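Local structure of ribonucleoside-diphosphate reductase, alpha chain (Actinobacillus ureae ATCC 25976, 6DQX) at residues S283-F288 with A336-T341; L101-F106 with S321-K326. The protein probably reduces ribonucleoside diphosphates to deoxyribonucleotides, as the catalytic alpha subunit of a class Id ribonucleotide reductase. All blocks are in the same frame, centred on the assembly; numbering follows the deposited sequence.

Contact 1 (S283-F288 with A336-T341); sequences SNDESF and AHRFAT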
loop_
_atom_site.group_PDB
_atom_site.type_symbol
_atom_site.label_atom_id
_atom_site.label_comp_id
_atom_site.label_asym_id
_atom_site.label_seq_id
_atom_site.Cartn_x
_atom_site.Cartn_y
_atom_site.Cartn_z
ATOM N N SER A 283 3.398 4.505 19.301
ATOM C CA SER A 283 3.351 3.133 19.830
ATOM C C SER A 283 2.385 2.314 18.989
ATOM O O SER A 283 1.761 2.827 18.085
ATOM C CB SER A 283 2.824 3.148 21.263
ATOM O OG SER A 283 1.503 3.616 21.250
ATOM N N ASN A 284 2.227 1.043 19.347
ATOM C CA ASN A 284 1.212 0.169 18.729
ATOM C C ASN A 284 -0.212 0.760 18.724
ATOM O O ASN A 284 -0.963 0.535 17.763
ATOM C CB ASN A 284 1.188 -1.208 19.449
ATOM C CG ASN A 284 2.414 -2.059 19.160
ATOM O OD1 ASN A 284 3.075 -2.560 20.085
ATOM N ND2 ASN A 284 2.731 -2.235 17.881
ATOM N N ASP A 285 -0.563 1.549 19.745
ATOM C CA ASP A 285 -1.899 2.121 19.885
ATOM C C ASP A 285 -2.047 3.634 19.600
ATOM O O ASP A 285 -3.169 4.106 19.498
ATOM C CB ASP A 285 -2.482 1.806 21.283
ATOM C CG ASP A 285 -1.609 2.319 22.434
ATOM O OD1 ASP A 285 -0.677 1.583 22.840
ATOM O OD2 ASP A 285 -1.848 3.435 22.959
ATOM N N GLU A 286 -0.930 4.364 19.457
ATOM C CA GLU A 286 -0.949 5.810 19.272
ATOM C C GLU A 286 0.010 6.277 18.172
ATOM O O GLU A 286 1.152 5.887 18.157
ATOM C CB GLU A 286 -0.583 6.493 20.583
ATOM C CG GLU A 286 -1.720 6.494 21.599
ATOM C CD GLU A 286 -1.394 7.298 22.855
ATOM O OE1 GLU A 286 -0.251 7.259 23.345
ATOM O OE2 GLU A 286 -2.299 7.962 23.385
ATOM N N SER A 287 -0.478 7.137 17.295
ATOM C CA SER A 287 0.359 7.809 16.275
ATOM C C SER A 287 0.382 9.298 16.674
ATOM O O SER A 287 -0.671 9.909 16.873
ATOM C CB SER A 287 -0.241 7.642 14.898
ATOM O OG SER A 287 -0.176 6.271 14.549
ATOM N N PHE A 288 1.570 9.872 16.826
ATOM C CA PHE A 288 1.625 11.281 17.243
ATOM C C PHE A 288 1.095 12.208 16.177
ATOM O O PHE A 288 1.283 11.972 14.977
ATOM C CB PHE A 288 3.006 11.690 17.772
ATOM C CG PHE A 288 4.125 11.709 16.749
ATOM C CD1 PHE A 288 4.201 12.687 15.774
ATOM C CD2 PHE A 288 5.155 10.783 16.831
ATOM C CE1 PHE A 288 5.284 12.717 14.873
ATOM C CE2 PHE A 288 6.225 10.810 15.937
ATOM C CZ PHE A 288 6.278 11.765 14.969
ATOM N N ALA A 336 -4.236 8.142 15.874
ATOM C CA ALA A 336 -3.985 9.584 16.000
ATOM C C ALA A 336 -5.077 10.249 16.839
ATOM O O ALA A 336 -4.805 11.142 17.650
ATOM C CB ALA A 336 -3.901 10.232 14.653
ATOM N N HIS A 337 -6.317 9.831 16.625
ATOM C CA HIS A 337 -7.429 10.332 17.457
ATOM C C HIS A 337 -7.159 10.066 18.929
ATOM O O HIS A 337 -7.324 10.991 19.770
ATOM C CB HIS A 337 -8.744 9.685 17.026
ATOM C CG HIS A 337 -9.896 10.019 17.914
ATOM N ND1 HIS A 337 -10.598 11.185 17.789
ATOM C CD2 HIS A 337 -10.430 9.368 18.966
ATOM C CE1 HIS A 337 -11.535 11.234 18.718
ATOM N NE2 HIS A 337 -11.461 10.138 19.437
ATOM N N ARG A 338 -6.717 8.841 19.239
ATOM C CA ARG A 338 -6.370 8.431 20.588
ATOM C C ARG A 338 -5.237 9.316 21.141
ATOM O O ARG A 338 -5.338 9.870 22.247
ATOM C CB ARG A 338 -5.955 6.961 20.629
ATOM C CG ARG A 338 -5.549 6.487 22.010
ATOM C CD ARG A 338 -5.356 4.994 22.043
ATOM N NE ARG A 338 -4.716 4.566 23.277
ATOM C CZ ARG A 338 -5.319 4.426 24.464
ATOM N NH1 ARG A 338 -6.599 4.697 24.642
ATOM N NH2 ARG A 338 -4.604 4.015 25.494
ATOM N N PHE A 339 -4.176 9.461 20.364
ATOM C CA PHE A 339 -3.063 10.299 20.798
ATOM C C PHE A 339 -3.473 11.710 21.118
ATOM O O PHE A 339 -3.146 12.218 22.197
ATOM C CB PHE A 339 -1.923 10.345 19.751
ATOM C CG PHE A 339 -0.754 11.179 20.202
ATOM C CD1 PHE A 339 -0.756 12.546 20.008
ATOM C CD2 PHE A 339 0.324 10.587 20.841
ATOM C CE1 PHE A 339 0.320 13.333 20.404
ATOM C CE2 PHE A 339 1.398 11.356 21.274
ATOM C CZ PHE A 339 1.392 12.725 21.059
ATOM N N ALA A 340 -4.157 12.360 20.188
ATOM C CA ALA A 340 -4.597 13.731 20.387
ATOM C C ALA A 340 -5.478 13.863 21.635
ATOM O O ALA A 340 -5.246 14.749 22.446
ATOM C CB ALA A 340 -5.346 14.264 19.198
ATOM N N THR A 341 -6.440 12.965 21.777
ATOM C CA THR A 341 -7.327 12.945 22.965
ATOM C C THR A 341 -6.543 12.873 24.294
ATOM O O THR A 341 -6.851 13.592 25.251
ATOM C CB THR A 341 -8.315 11.777 22.890
ATOM O OG1 THR A 341 -9.089 11.945 21.697
ATOM C CG2 THR A 341 -9.250 11.768 24.146
#
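Asp285 and Arg338 form the polar edge of this contact, where the loop 283-288 runs past one flank of helix 334-343. In their salt bridge NE alone makes the bond: Arg338 NE gives its N-H to Asp285 OD2 over 3.1 Å, nearly straight at 165°. The acceptor lies in the guanidinium plane, while the donor comes to the anti side of OD2, somewhat out of the carboxylate plane, and the two planes are turned 66° apart. An extended chain from CG to NE carries the arginine out to it. Glu286 reaches across the arginine's stem at about a right angle; its OE2 comes within 3.6 Å of Phe339 CA, and its salt bridge is made with Arg342, one turn farther along the helix. The loop is itself braced by an ST turn, Ser283 OG accepting from Asp285 N at 3.3 Å; Ser283 N donates to Glu286 O at 2.9 Å, and Asn284 O accepts from Arg335 NH1.

Deeper in, Ser287 O receives Ala336 CA in a CA-H...O contact of 3.4 Å and also lies against Phe339 CB, while Ser287 OG is hydrogen-bonded to Glu123 OE2. Phe339, its CG anti to the backbone N, lays one face under Phe288 CA, which stands 3.7 Å from the ring centroid in a CH-pi contact only 6° off the normal. Backbone hydrogen bonds of Ser287 with Arg335 and of Phe288 with Gly107 join the loop to helix 334-343 and to strand 105-109 just as strand 288-296 begins, and helix 308-327 packs against the helix through Ala340.

Contact 2 (L101-F106 with S321-K326); sequences LPISCF and SEFIEK. With EDO (1,2-ethanediol), chain F.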
loop_
_atom_site.group_PDB
_atom_site.type_symbol
_atom_site.label_atom_id
_atom_site.label_comp_id
_atom_site.label_asym_id
_atom_site.label_seq_id
_atom_site.Cartn_x
_atom_site.Cartn_y
_atom_site.Cartn_z
ATOM N N LEU A 101 -7.788 18.510 7.600
ATOM C CA LEU A 101 -7.456 18.483 9.017
ATOM C C LEU A 101 -6.467 19.623 9.278
ATOM O O LEU A 101 -5.705 20.001 8.390
ATOM C CB LEU A 101 -6.833 17.149 9.428
ATOM C CG LEU A 101 -7.740 15.909 9.356
ATOM C CD1 LEU A 101 -6.934 14.642 9.531
ATOM C CD2 LEU A 101 -8.849 15.994 10.401
ATOM N N PRO A 102 -6.451 20.140 10.511
ATOM C CA PRO A 102 -5.567 21.276 10.843
ATOM C C PRO A 102 -4.208 20.887 11.457
ATOM O O PRO A 102 -3.499 21.776 11.953
ATOM C CB PRO A 102 -6.444 22.055 11.834
ATOM C CG PRO A 102 -7.066 20.961 12.627
ATOM C CD PRO A 102 -7.415 19.892 11.598
ATOM N N ILE A 103 -3.834 19.602 11.423
ATOM C CA ILE A 103 -2.572 19.108 12.005
ATOM C C ILE A 103 -1.417 19.226 11.000
ATOM O O ILE A 103 -1.650 19.239 9.804
ATOM C CB ILE A 103 -2.657 17.667 12.562
ATOM C CG1 ILE A 103 -3.249 16.692 11.526
ATOM C CG2 ILE A 103 -3.515 17.634 13.840
ATOM C CD1 ILE A 103 -2.926 15.233 11.742
ATOM N N SER A 104 -0.190 19.336 11.515
ATOM C CA SER A 104 1.049 19.521 10.692
ATOM C C SER A 104 2.060 18.361 10.771
ATOM O O SER A 104 3.138 18.430 10.177
ATOM C CB SER A 104 1.746 20.847 11.097
ATOM O OG SER A 104 1.006 21.961 10.589
ATOM N N CYS A 105 1.720 17.302 11.483
ATOM C CA CYS A 105 2.528 16.085 11.462
ATOM C C CYS A 105 1.644 14.879 11.789
ATOM O O CYS A 105 0.545 15.012 12.358
ATOM C CB CYS A 105 3.739 16.194 12.432
ATOM S SG CYS A 105 3.269 16.166 14.183
ATOM N N PHE A 106 2.156 13.704 11.451
ATOM C CA PHE A 106 1.492 12.432 11.711
ATOM C C PHE A 106 2.593 11.366 11.734
ATOM O O PHE A 106 3.248 11.107 10.706
ATOM C CB PHE A 106 0.443 12.154 10.630
ATOM C CG PHE A 106 -0.490 11.025 10.956
ATOM C CD1 PHE A 106 -0.051 9.711 10.951
ATOM C CD2 PHE A 106 -1.823 11.277 11.273
ATOM C CE1 PHE A 106 -0.905 8.662 11.261
ATOM C CE2 PHE A 106 -2.688 10.229 11.579
ATOM C CZ PHE A 106 -2.225 8.920 11.591
ATOM N N SER A 321 -8.603 20.490 19.579
ATOM C CA SER A 321 -10.004 20.085 19.788
ATOM C C SER A 321 -10.725 19.823 18.450
ATOM O O SER A 321 -11.449 18.827 18.326
ATOM C CB SER A 321 -10.755 21.109 20.639
ATOM O OG SER A 321 -10.188 21.177 21.928
ATOM N N GLU A 322 -10.464 20.653 17.437
ATOM C CA GLU A 322 -11.002 20.395 16.095
ATOM C C GLU A 322 -10.495 19.092 15.484
ATOM O O GLU A 322 -11.296 18.307 14.923
ATOM C CB GLU A 322 -10.726 21.544 15.118
ATOM C CG GLU A 322 -11.271 21.245 13.730
ATOM C CD GLU A 322 -11.160 22.391 12.780
ATOM O OE1 GLU A 322 -12.019 23.280 12.863
ATOM O OE2 GLU A 322 -10.225 22.386 11.950
ATOM N N PHE A 323 -9.178 18.864 15.543
ATOM C CA PHE A 323 -8.651 17.609 15.049
ATOM C C PHE A 323 -9.348 16.439 15.746
ATOM O O PHE A 323 -9.745 15.470 15.080
ATOM C CB PHE A 323 -7.126 17.478 15.174
ATOM C CG PHE A 323 -6.645 16.089 14.927
ATOM C CD1 PHE A 323 -6.475 15.622 13.618
ATOM C CD2 PHE A 323 -6.457 15.205 15.978
ATOM C CE1 PHE A 323 -6.098 14.311 13.387
ATOM C CE2 PHE A 323 -6.077 13.887 15.748
ATOM C CZ PHE A 323 -5.892 13.443 14.453
ATOM N N ILE A 324 -9.472 16.507 17.066
ATOM C CA ILE A 324 -10.106 15.421 17.824
ATOM C C ILE A 324 -11.530 15.210 17.297
ATOM O O ILE A 324 -11.893 14.065 17.009
ATOM C CB ILE A 324 -10.040 15.678 19.349
ATOM C CG1 ILE A 324 -8.588 15.528 19.840
ATOM C CG2 ILE A 324 -10.962 14.740 20.155
ATOM C CD1 ILE A 324 -8.296 16.289 21.114
ATOM N N GLU A 325 -12.308 16.284 17.163
ATOM C CA GLU A 325 -13.726 16.170 16.731
ATOM C C GLU A 325 -13.839 15.588 15.313
ATOM O O GLU A 325 -14.693 14.723 15.050
ATOM C CB GLU A 325 -14.426 17.533 16.816
ATOM C CG GLU A 325 -15.898 17.596 16.403
ATOM C CD GLU A 325 -16.804 16.643 17.177
ATOM O OE1 GLU A 325 -17.845 16.241 16.602
ATOM O OE2 GLU A 325 -16.489 16.289 18.344
ATOM N N LYS A 326 -12.983 16.063 14.413
ATOM C CA LYS A 326 -12.987 15.618 13.020
ATOM C C LYS A 326 -12.521 14.187 12.836
ATOM O O LYS A 326 -13.072 13.451 11.991
ATOM C CB LYS A 326 -12.122 16.537 12.151
ATOM C CG LYS A 326 -12.747 17.881 11.860
ATOM C CD LYS A 326 -11.902 18.625 10.840
ATOM C CE LYS A 326 -12.603 19.845 10.290
ATOM N NZ LYS A 326 -11.808 20.354 9.133
HETATM C C1 EDO F . -11.765 24.098 23.866
HETATM O O1 EDO F . -11.782 23.525 22.551
HETATM C C2 EDO F . -10.352 24.237 24.406
HETATM O O2 EDO F . -9.605 23.043 24.201
#
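Phe323 projects from helix 308-327 against Leu101 and Ile103, on the chain leading into strand 105-109 of the ribonucleotide reductase barrel domain. This is a helix packed on the approach to a barrel strand, and the fit is almost wholly apolar, with no hydrogen bond between the two segments. Ile103 meets the ring with several atoms: CG2 touches CD1 of Phe323 at 3.6 Å, and CD1 of Ile103 reaches CE1 of Phe323 at 3.7 Å. The isoleucine places CG1 between its backbone N and carbonyl carbon (chi1 51°), and this directs CG2 and CD1 to the neighbouring ring atoms CD1 and CE1 of Phe323. Leu101 comes to that ring at its edge, CD1 standing 4.0 Å from Phe323 CE1. Its other methyl, CD2, fits into the angle between helix side chains one turn apart, 3.8 Å from Lys326 CB and 4.0 Å from Phe323 CD1.

Pro102 presses its ring toward the helix just beside this cluster, CG lying 4.3 Å from Phe323 CB and against the carboxylate end of Glu322. The polar ends of the helix side chains are held by the loop just before Leu101: Glu322 OE1 accepts from Gly96 N, and Lys326 NZ donates to the carbonyls of Leu97 and Gly100. Lys326 NZ and Glu322 OE2 also form a long salt bridge within the helix. Met127 of helix 114-130 and Val289 of strand 288-296 also touch Ile103. At the start of the helix segment, Ser321 OG is hydrogen-bonded to O1 of a 1,2-ethanediol, probably from the crystallisation liquor, at 2.9 Å.

Overall arrangement
After its N-terminal helices the chain reaches 101-106, then passes through helix 114-130 and several barrel strands before 283-288 enters strand 288-296. Helix 308-327 then brings 321-326 back to 101-106, closing the long loop of contact 2; the next helix, 334-343, returns to 283-288 and closes the much shorter loop of contact 1. The segments alternate, so the two loops cross. Their centres are about 12 Å apart, and they meet directly where Ala336 packs on Phe106 and Ala340 on Phe323 and Ile324. Together they fasten two successive helices to the beginnings of the antiparallel neighbours 105-109 and 288-296.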